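Local coordinates for protein leucyl-trna synthetase (Plasmodium falciparum, PDB 5FOC) that probably joins leucine to its tRNA at the expense of ATP, this part being the editing domain, likely to release wrong amino acids from mischarged tRNA, at residues P130-Y138 with Q289-I298; I122-P130 with S251-S262. The protein carries 2 engineered substitutions. All blocks are in the same frame, centred on the assembly; numbering follows the deposited sequence. Where two conformers were deposited one is given.

Overall arrangement
Both contacts are largely buried, but interaction 2 lies deeper, its centre about 6 Å from that of the chain, against about 14 Å for interaction 1. They follow one path: 122-130 runs into 130-138 at P130, and each half meets a different later segment. Interaction 2 brings two strands of the mixed sheet together with serine and threonine hydroxyls and apolar side chains. Interaction 1 joins a 3-10 turn and the loop after it to an irregular segment through amides, a tyrosine hydroxyl and a cysteine, and comes near the surface at Y134, N293 and E295. The later segments also meet, through probable hydrogen bonds of S294 OG with S260 OG and S296 OG with D261 OD1.

Interaction 1: P130-Y138 with Q289-I298; sequences PETAYGQNY and QLKNNSESCI
N137 and N292 meet through their amides: CG of N137 sits between its own N and carbonyl carbon (chi1 57°), while CG of N292 swings anti to its carbonyl carbon (chi1 -70°). Each amide can then reach the other residue's backbone. N292 ND2 gives a nearly straight bond to N137 O (3.0 Å), in the carbonyl plane, and N137 ND2 gives one to N292 O (3.1 Å) from well above that carbonyl's plane. Both amides have second partners, S259 OG for N137 ND2 and N237 O for N292 ND2, which should limit their rotation.

The N292 amide also lies over one face of the Y138 ring, the planes 14° apart. The Y138 hydroxyl is gripped twice: it donates to a lone pair of Q289 O (2.7 Å), in the ring plane, and accepts from N292 N (2.9 Å). Next along, S294 OG donates to G135 O (2.7 Å). G135 CA makes a CA-H...O contact with E295 O (3.3 Å), the backbones running close together here. C297 SG packs on Y134 CB, and I298 CD1 touches T132 CG2 (3.5 Å).

Strand 238-242 receives the Y138 ring on Y239 and L241, strand 254-257 touches N137 and Y138 through C257, and at the other end helix 352-365 meets E131, by a salt bridge to R356, and I298, through T352.

Interaction 2: I122-P130 with S251-S262; sequences IFLGSTLKP and STGIVPCVSSDS
S126 N donates to I254 O (2.7 Å), the single backbone hydrogen bond where strand 122-127 crosses strand 254-257. The strands are inclined at 68° with their axes 4.4 Å apart at nearest approach, too steep for continuous pairing; G125 and V255 are the nearest pair by CA, at 4.7 Å. G125 adds a CA-H...O contact to the same oxygen, CA to O 3.3 Å, so I254 O is approached by two successive residues.

Beside this crossing T252 holds its OG1 between its own N and carbonyl carbon (chi1 57°), and the hydroxyl donates to L124 O (2.6 Å). S126 OG and S251 OG share another hydrogen bond of 2.7 Å. With these two bonds the turn leading into strand 254-257 is fastened at two side-chain hydroxyls.

The two strands belong to the mixed sheet of the CP1 (connective peptide 1) editing domain: 120-127 is flanked by 7-15 and 181-185, whereas 254-257 pairs with 138-141. S126-T132, at the end of the strand and just beyond it, probably correspond to the threonine-rich region that lines the editing pocket in other leucyl-tRNA synthetases.

I254 makes the main apolar contact, its CD1 meeting the edge of the F123 ring at CD2 (3.9 Å), the two side chains crossing at about a right angle. One residue after V255, P256 CD lies against S126 O and its CG against T127 CB. Further on, T127 OG1 accepts from K129 N in an ST turn that bends the chain. K129 then extends its chain to D261 O, a weak bond from NZ (2.9 Å). The stronger partner of NZ is Q336 OE1, and Q336 NE2 in turn donates to D261 O.

Interaction 1: P130-Y138 with Q289-I298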
loop_
_atom_site.group_PDB
_atom_site.type_symbol
_atom_site.label_atom_id
_atom_site.label_comp_id
_atom_site.label_asym_id
_atom_site.label_seq_id
_atom_site.Cartn_x
_atom_site.Cartn_y
_atom_site.Cartn_z
ATOM N N PRO A 130 2.626 -7.394 -10.129
ATOM C CA PRO A 130 2.045 -6.129 -10.656
ATOM C C PRO A 130 0.993 -6.304 -11.717
ATOM O O PRO A 130 0.099 -5.433 -11.801
ATOM C CB PRO A 130 3.229 -5.351 -11.216
ATOM C CG PRO A 130 4.303 -6.441 -11.429
ATOM C CD PRO A 130 4.089 -7.453 -10.354
ATOM N N GLU A 131 1.021 -7.396 -12.464
ATOM C CA GLU A 131 0.052 -7.715 -13.514
ATOM C C GLU A 131 -1.391 -7.889 -12.975
ATOM O O GLU A 131 -2.320 -8.009 -13.772
ATOM C CB GLU A 131 0.496 -8.946 -14.343
ATOM C CG GLU A 131 0.473 -10.290 -13.614
ATOM C CD GLU A 131 1.599 -10.527 -12.579
ATOM O OE1 GLU A 131 2.549 -9.704 -12.454
ATOM O OE2 GLU A 131 1.517 -11.566 -11.875
ATOM N N THR A 132 -1.522 -8.067 -11.670
ATOM C CA THR A 132 -2.820 -8.242 -11.001
ATOM C C THR A 132 -3.383 -6.912 -10.501
ATOM O O THR A 132 -4.476 -6.944 -9.954
ATOM C CB THR A 132 -2.697 -9.237 -9.797
ATOM O OG1 THR A 132 -1.941 -8.664 -8.712
ATOM C CG2 THR A 132 -2.040 -10.615 -10.273
ATOM N N ALA A 133 -2.698 -5.799 -10.692
ATOM C CA ALA A 133 -3.117 -4.526 -10.081
ATOM C C ALA A 133 -4.519 -4.103 -10.544
ATOM O O ALA A 133 -5.258 -3.389 -9.778
ATOM C CB ALA A 133 -2.137 -3.430 -10.373
ATOM N N TYR A 134 -4.896 -4.458 -11.764
ATOM C CA TYR A 134 -6.307 -4.064 -12.226
ATOM C C TYR A 134 -7.352 -4.632 -11.291
ATOM O O TYR A 134 -8.446 -3.978 -11.132
ATOM C CB TYR A 134 -6.544 -4.560 -13.643
ATOM C CG TYR A 134 -7.902 -4.345 -14.255
ATOM C CD1 TYR A 134 -8.253 -3.080 -14.683
ATOM C CD2 TYR A 134 -8.739 -5.390 -14.508
ATOM C CE1 TYR A 134 -9.479 -2.857 -15.323
ATOM C CE2 TYR A 134 -9.983 -5.193 -15.130
ATOM C CZ TYR A 134 -10.301 -3.922 -15.546
ATOM O OH TYR A 134 -11.487 -3.684 -16.157
ATOM N N GLY A 135 -7.131 -5.804 -10.702
ATOM C CA GLY A 135 -8.083 -6.449 -9.803
ATOM C C GLY A 135 -8.081 -5.999 -8.362
ATOM O O GLY A 135 -8.730 -6.620 -7.553
ATOM N N GLN A 136 -7.285 -4.991 -8.012
ATOM C CA GLN A 136 -7.145 -4.579 -6.633
ATOM C C GLN A 136 -8.516 -4.109 -6.087
ATOM O O GLN A 136 -9.119 -3.256 -6.739
ATOM C CB GLN A 136 -6.131 -3.453 -6.481
ATOM C CG GLN A 136 -5.824 -3.153 -5.039
ATOM C CD GLN A 136 -4.825 -2.060 -4.805
ATOM O OE1 GLN A 136 -4.169 -1.604 -5.733
ATOM N NE2 GLN A 136 -4.765 -1.557 -3.569
ATOM N N ASN A 137 -8.939 -4.694 -4.996
ATOM C CA ASN A 137 -10.244 -4.281 -4.348
ATOM C C ASN A 137 -10.112 -3.604 -3.008
ATOM O O ASN A 137 -11.043 -2.905 -2.542
ATOM C CB ASN A 137 -11.270 -5.423 -4.383
ATOM C CG ASN A 137 -10.822 -6.706 -3.734
ATOM O OD1 ASN A 137 -9.591 -6.995 -3.683
ATOM N ND2 ASN A 137 -11.759 -7.538 -3.319
ATOM N N TYR A 138 -8.975 -3.747 -2.330
ATOM C CA TYR A 138 -8.674 -3.146 -1.072
ATOM C C TYR A 138 -7.178 -2.850 -0.988
ATOM O O TYR A 138 -6.432 -3.183 -1.945
ATOM C CB TYR A 138 -9.103 -4.023 0.122
ATOM C CG TYR A 138 -10.579 -4.197 0.168
ATOM C CD1 TYR A 138 -11.331 -3.208 0.754
ATOM C CD2 TYR A 138 -11.222 -5.266 -0.414
ATOM C CE1 TYR A 138 -12.707 -3.321 0.788
ATOM C CE2 TYR A 138 -12.607 -5.412 -0.361
ATOM C CZ TYR A 138 -13.349 -4.380 0.218
ATOM O OH TYR A 138 -14.761 -4.509 0.213
ATOM N N GLN A 289 -18.817 -1.395 3.239
ATOM C CA GLN A 289 -17.489 -1.247 2.643
ATOM C C GLN A 289 -16.844 -2.572 2.311
ATOM O O GLN A 289 -15.843 -2.537 1.622
ATOM C CB GLN A 289 -16.548 -0.487 3.581
ATOM C CG GLN A 289 -17.000 0.924 3.910
ATOM C CD GLN A 289 -16.043 1.631 4.831
ATOM O OE1 GLN A 289 -16.056 1.401 6.028
ATOM N NE2 GLN A 289 -15.219 2.507 4.285
ATOM N N LEU A 290 -17.412 -3.700 2.746
ATOM C CA LEU A 290 -16.724 -4.991 2.641
ATOM C C LEU A 290 -17.165 -5.796 1.435
ATOM O O LEU A 290 -16.889 -6.965 1.369
ATOM C CB LEU A 290 -16.939 -5.809 3.896
ATOM C CG LEU A 290 -16.623 -5.118 5.193
ATOM C CD1 LEU A 290 -16.913 -6.054 6.329
ATOM C CD2 LEU A 290 -15.177 -4.702 5.255
ATOM N N LYS A 291 -17.854 -5.170 0.475
ATOM C CA LYS A 291 -18.440 -5.927 -0.637
ATOM C C LYS A 291 -17.741 -5.716 -1.982
ATOM O O LYS A 291 -18.331 -6.056 -3.014
ATOM C CB LYS A 291 -19.932 -5.627 -0.754
ATOM C CG LYS A 291 -20.725 -5.991 0.499
ATOM C CD LYS A 291 -22.205 -5.584 0.372
ATOM C CE LYS A 291 -22.885 -5.439 1.724
ATOM N NZ LYS A 291 -22.652 -6.586 2.647
ATOM N N ASN A 292 -16.488 -5.232 -1.995
ATOM C CA ASN A 292 -15.874 -4.871 -3.274
ATOM C C ASN A 292 -15.455 -6.165 -3.958
ATOM O O ASN A 292 -14.820 -7.047 -3.318
ATOM C CB ASN A 292 -14.610 -4.011 -3.116
ATOM C CG ASN A 292 -14.876 -2.625 -2.634
ATOM O OD1 ASN A 292 -16.077 -2.156 -2.635
ATOM N ND2 ASN A 292 -13.838 -1.906 -2.261
ATOM N N ASN A 293 -15.759 -6.261 -5.243
ATOM C CA ASN A 293 -15.336 -7.373 -6.117
ATOM C C ASN A 293 -13.948 -7.123 -6.641
ATOM O O ASN A 293 -13.620 -5.982 -6.991
ATOM C CB ASN A 293 -16.268 -7.473 -7.344
ATOM C CG ASN A 293 -16.013 -8.721 -8.183
ATOM O OD1 ASN A 293 -16.455 -9.810 -7.840
ATOM N ND2 ASN A 293 -15.274 -8.567 -9.265
ATOM N N SER A 294 -13.148 -8.200 -6.729
ATOM C CA SER A 294 -11.825 -8.195 -7.361
ATOM C C SER A 294 -11.895 -8.898 -8.707
ATOM O O SER A 294 -12.217 -10.066 -8.746
ATOM C CB SER A 294 -10.926 -8.956 -6.447
ATOM O OG SER A 294 -9.633 -9.138 -7.084
ATOM N N GLU A 295 -11.659 -8.175 -9.800
ATOM C CA GLU A 295 -11.747 -8.738 -11.120
ATOM C C GLU A 295 -10.484 -9.621 -11.295
ATOM O O GLU A 295 -9.412 -9.110 -11.184
ATOM C CB GLU A 295 -11.742 -7.659 -12.182
ATOM C CG GLU A 295 -11.970 -8.169 -13.588
ATOM C CD GLU A 295 -13.402 -8.563 -13.856
ATOM O OE1 GLU A 295 -14.338 -7.814 -13.432
ATOM O OE2 GLU A 295 -13.579 -9.637 -14.481
ATOM N N SER A 296 -10.691 -10.899 -11.536
ATOM C CA SER A 296 -9.554 -11.855 -11.689
ATOM C C SER A 296 -8.789 -11.524 -12.963
ATOM O O SER A 296 -9.371 -11.326 -14.053
ATOM C CB SER A 296 -10.078 -13.275 -11.731
ATOM O OG SER A 296 -8.987 -14.201 -11.695
ATOM N N CYS A 297 -7.469 -11.421 -12.810
ATOM C CA CYS A 297 -6.554 -11.060 -13.895
ATOM C C CYS A 297 -5.838 -12.268 -14.532
ATOM O O CYS A 297 -5.301 -12.105 -15.605
ATOM C CB CYS A 297 -5.482 -10.062 -13.398
ATOM S SG CYS A 297 -6.256 -8.511 -12.838
ATOM N N ILE A 298 -5.971 -13.424 -13.897
ATOM C CA ILE A 298 -5.124 -14.597 -14.253
ATOM C C ILE A 298 -5.976 -15.860 -14.241
ATOM O O ILE A 298 -6.603 -16.181 -13.231
ATOM C CB ILE A 298 -3.921 -14.804 -13.294
ATOM C CG1 ILE A 298 -2.973 -13.603 -13.316
ATOM C CG2 ILE A 298 -3.079 -16.038 -13.738
ATOM C CD1 ILE A 298 -1.936 -13.576 -12.222
#

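Interaction 2: I122-P130 with S251-S262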
loop_
_atom_site.group_PDB
_atom_site.type_symbol
_atom_site.label_atom_id
_atom_site.label_comp_id
_atom_site.label_asym_id
_atom_site.label_seq_id
_atom_site.Cartn_x
_atom_site.Cartn_y
_atom_site.Cartn_z
ATOM N N ILE A 122 0.142 9.559 -0.779
ATOM C CA ILE A 122 0.264 8.321 -1.485
ATOM C C ILE A 122 0.809 7.236 -0.536
ATOM O O ILE A 122 1.919 7.444 0.034
ATOM C CB ILE A 122 1.211 8.444 -2.710
ATOM C CG1 ILE A 122 0.664 9.412 -3.759
ATOM C CG2 ILE A 122 1.527 7.067 -3.321
ATOM C CD1 ILE A 122 1.656 9.845 -4.792
ATOM N N PHE A 123 0.059 6.153 -0.361
ATOM C CA PHE A 123 0.560 4.909 0.270
ATOM C C PHE A 123 1.369 4.191 -0.799
ATOM O O PHE A 123 1.008 4.038 -1.911
ATOM C CB PHE A 123 -0.596 4.028 0.786
ATOM C CG PHE A 123 -1.266 4.540 2.027
ATOM C CD1 PHE A 123 -2.204 5.582 1.951
ATOM C CD2 PHE A 123 -0.995 4.013 3.263
ATOM C CE1 PHE A 123 -2.833 6.021 3.122
ATOM C CE2 PHE A 123 -1.589 4.466 4.412
ATOM C CZ PHE A 123 -2.540 5.467 4.345
ATOM N N LEU A 124 2.571 3.684 -0.371
ATOM C CA LEU A 124 3.388 2.954 -1.341
ATOM C C LEU A 124 3.135 1.455 -1.156
ATOM O O LEU A 124 3.624 0.871 -0.172
ATOM C CB LEU A 124 4.857 3.303 -1.139
ATOM C CG LEU A 124 5.333 4.671 -1.586
ATOM C CD1 LEU A 124 6.770 4.958 -1.142
ATOM C CD2 LEU A 124 5.215 4.795 -3.088
ATOM N N GLY A 125 2.310 0.880 -2.051
ATOM C CA GLY A 125 1.854 -0.486 -1.987
ATOM C C GLY A 125 2.955 -1.324 -2.625
ATOM O O GLY A 125 3.459 -0.915 -3.628
ATOM N N SER A 126 3.187 -2.496 -2.082
ATOM C CA SER A 126 4.277 -3.367 -2.613
ATOM C C SER A 126 3.668 -4.667 -3.144
ATOM O O SER A 126 2.846 -5.284 -2.447
ATOM C CB SER A 126 5.185 -3.625 -1.445
ATOM O OG SER A 126 6.234 -4.444 -1.970
ATOM N N THR A 127 4.101 -5.118 -4.331
ATOM C CA THR A 127 3.602 -6.345 -4.920
ATOM C C THR A 127 4.722 -7.064 -5.707
ATOM O O THR A 127 5.558 -6.400 -6.352
ATOM C CB THR A 127 2.356 -6.101 -5.834
ATOM O OG1 THR A 127 1.819 -7.340 -6.267
ATOM C CG2 THR A 127 2.683 -5.261 -7.020
ATOM N N LEU A 128 4.641 -8.393 -5.666
ATOM C CA LEU A 128 5.399 -9.226 -6.593
ATOM C C LEU A 128 4.614 -9.650 -7.796
ATOM O O LEU A 128 5.120 -10.293 -8.687
ATOM C CB LEU A 128 5.914 -10.469 -5.862
ATOM C CG LEU A 128 6.856 -10.160 -4.695
ATOM C CD1 LEU A 128 7.073 -11.384 -3.834
ATOM C CD2 LEU A 128 8.132 -9.559 -5.231
ATOM N N LYS A 129 3.328 -9.210 -7.888
ATOM C CA LYS A 129 2.502 -9.578 -8.976
ATOM C C LYS A 129 1.836 -8.317 -9.562
ATOM O O LYS A 129 0.585 -8.168 -9.480
ATOM C CB LYS A 129 1.423 -10.564 -8.531
ATOM C CG LYS A 129 1.763 -11.800 -7.744
ATOM C CD LYS A 129 0.451 -12.593 -7.588
ATOM C CE LYS A 129 0.460 -13.609 -6.471
ATOM N NZ LYS A 129 -0.742 -14.495 -6.473
ATOM N N PRO A 130 2.626 -7.394 -10.129
ATOM C CA PRO A 130 2.045 -6.129 -10.656
ATOM C C PRO A 130 0.993 -6.304 -11.717
ATOM O O PRO A 130 0.099 -5.433 -11.801
ATOM C CB PRO A 130 3.229 -5.351 -11.216
ATOM C CG PRO A 130 4.303 -6.441 -11.429
ATOM C CD PRO A 130 4.089 -7.453 -10.354
ATOM N N SER A 251 9.798 -4.874 2.447
ATOM C CA SER A 251 9.381 -3.753 1.615
ATOM C C SER A 251 8.730 -2.636 2.461
ATOM O O SER A 251 9.212 -2.257 3.510
ATOM C CB SER A 251 8.491 -4.288 0.492
ATOM O OG SER A 251 8.278 -3.334 -0.517
ATOM N N THR A 252 7.594 -2.104 1.954
ATOM C CA THR A 252 6.965 -0.951 2.600
ATOM C C THR A 252 5.841 -1.251 3.610
ATOM O O THR A 252 5.360 -0.297 4.259
ATOM C CB THR A 252 6.259 -0.078 1.510
ATOM O OG1 THR A 252 5.320 -0.887 0.813
ATOM C CG2 THR A 252 7.252 0.432 0.511
ATOM N N GLY A 253 5.414 -2.509 3.691
ATOM C CA GLY A 253 4.520 -2.970 4.728
ATOM C C GLY A 253 3.090 -2.514 4.331
ATOM O O GLY A 253 2.240 -2.557 5.204
ATOM N N ILE A 254 2.870 -2.242 3.064
ATOM C CA ILE A 254 1.486 -1.905 2.546
ATOM C C ILE A 254 1.340 -2.778 1.313
ATOM O O ILE A 254 2.219 -2.758 0.428
ATOM C CB ILE A 254 1.409 -0.446 2.152
ATOM C CG1 ILE A 254 1.672 0.410 3.384
ATOM C CG2 ILE A 254 -0.025 -0.167 1.605
ATOM C CD1 ILE A 254 2.201 1.807 3.162
ATOM N N VAL A 255 0.273 -3.548 1.242
ATOM C CA VAL A 255 0.069 -4.365 0.092
ATOM C C VAL A 255 -1.309 -4.213 -0.564
ATOM O O VAL A 255 -2.301 -4.106 0.133
ATOM C CB VAL A 255 0.346 -5.834 0.401
ATOM C CG1 VAL A 255 1.806 -6.016 0.848
ATOM C CG2 VAL A 255 -0.560 -6.373 1.441
ATOM N N PRO A 256 -1.332 -4.255 -1.881
ATOM C CA PRO A 256 -2.611 -4.306 -2.602
ATOM C C PRO A 256 -3.318 -5.588 -2.294
ATOM O O PRO A 256 -2.679 -6.660 -2.228
ATOM C CB PRO A 256 -2.225 -4.206 -4.079
ATOM C CG PRO A 256 -0.730 -4.160 -4.125
ATOM C CD PRO A 256 -0.165 -4.235 -2.780
ATOM N N CYS A 257 -4.630 -5.542 -2.048
ATOM C CA CYS A 257 -5.460 -6.693 -1.890
ATOM C C CYS A 257 -5.992 -7.009 -3.283
ATOM O O CYS A 257 -6.672 -6.159 -3.896
ATOM C CB CYS A 257 -6.642 -6.405 -0.938
ATOM S SG CYS A 257 -7.784 -7.777 -0.832
ATOM N N VAL A 258 -5.658 -8.186 -3.825
ATOM C CA VAL A 258 -6.286 -8.706 -5.023
ATOM C C VAL A 258 -6.876 -10.044 -4.691
ATOM O O VAL A 258 -6.255 -11.086 -4.939
ATOM C CB VAL A 258 -5.346 -8.833 -6.245
ATOM C CG1 VAL A 258 -6.121 -9.200 -7.521
ATOM C CG2 VAL A 258 -4.597 -7.557 -6.455
ATOM N N SER A 259 -8.090 -10.062 -4.159
ATOM C CA SER A 259 -8.642 -11.269 -3.565
ATOM C C SER A 259 -8.966 -12.380 -4.558
ATOM O O SER A 259 -8.987 -13.561 -4.185
ATOM C CB SER A 259 -9.813 -10.981 -2.647
ATOM O OG SER A 259 -10.818 -10.315 -3.392
ATOM N N SER A 260 -9.130 -12.028 -5.822
ATOM C CA SER A 260 -9.358 -13.017 -6.863
ATOM C C SER A 260 -8.139 -13.868 -7.133
ATOM O O SER A 260 -8.313 -15.010 -7.445
ATOM C CB SER A 260 -9.770 -12.352 -8.182
ATOM O OG SER A 260 -8.884 -11.333 -8.560
ATOM N N ASP A 261 -6.971 -13.242 -7.067
ATOM C CA ASP A 261 -5.738 -13.851 -7.607
ATOM C C ASP A 261 -4.703 -14.213 -6.582
ATOM O O ASP A 261 -3.610 -14.779 -6.967
ATOM C CB ASP A 261 -5.137 -12.883 -8.578
ATOM C CG ASP A 261 -6.035 -12.649 -9.804
ATOM O OD1 ASP A 261 -6.791 -13.568 -10.198
ATOM O OD2 ASP A 261 -5.895 -11.567 -10.407
ATOM N N SER A 262 -4.993 -13.989 -5.315
ATOM C CA SER A 262 -4.074 -14.280 -4.219
ATOM C C SER A 262 -4.820 -14.967 -3.099
ATOM O O SER A 262 -5.836 -14.459 -2.623
ATOM C CB SER A 262 -3.412 -13.024 -3.700
ATOM O OG SER A 262 -2.942 -13.190 -2.377
#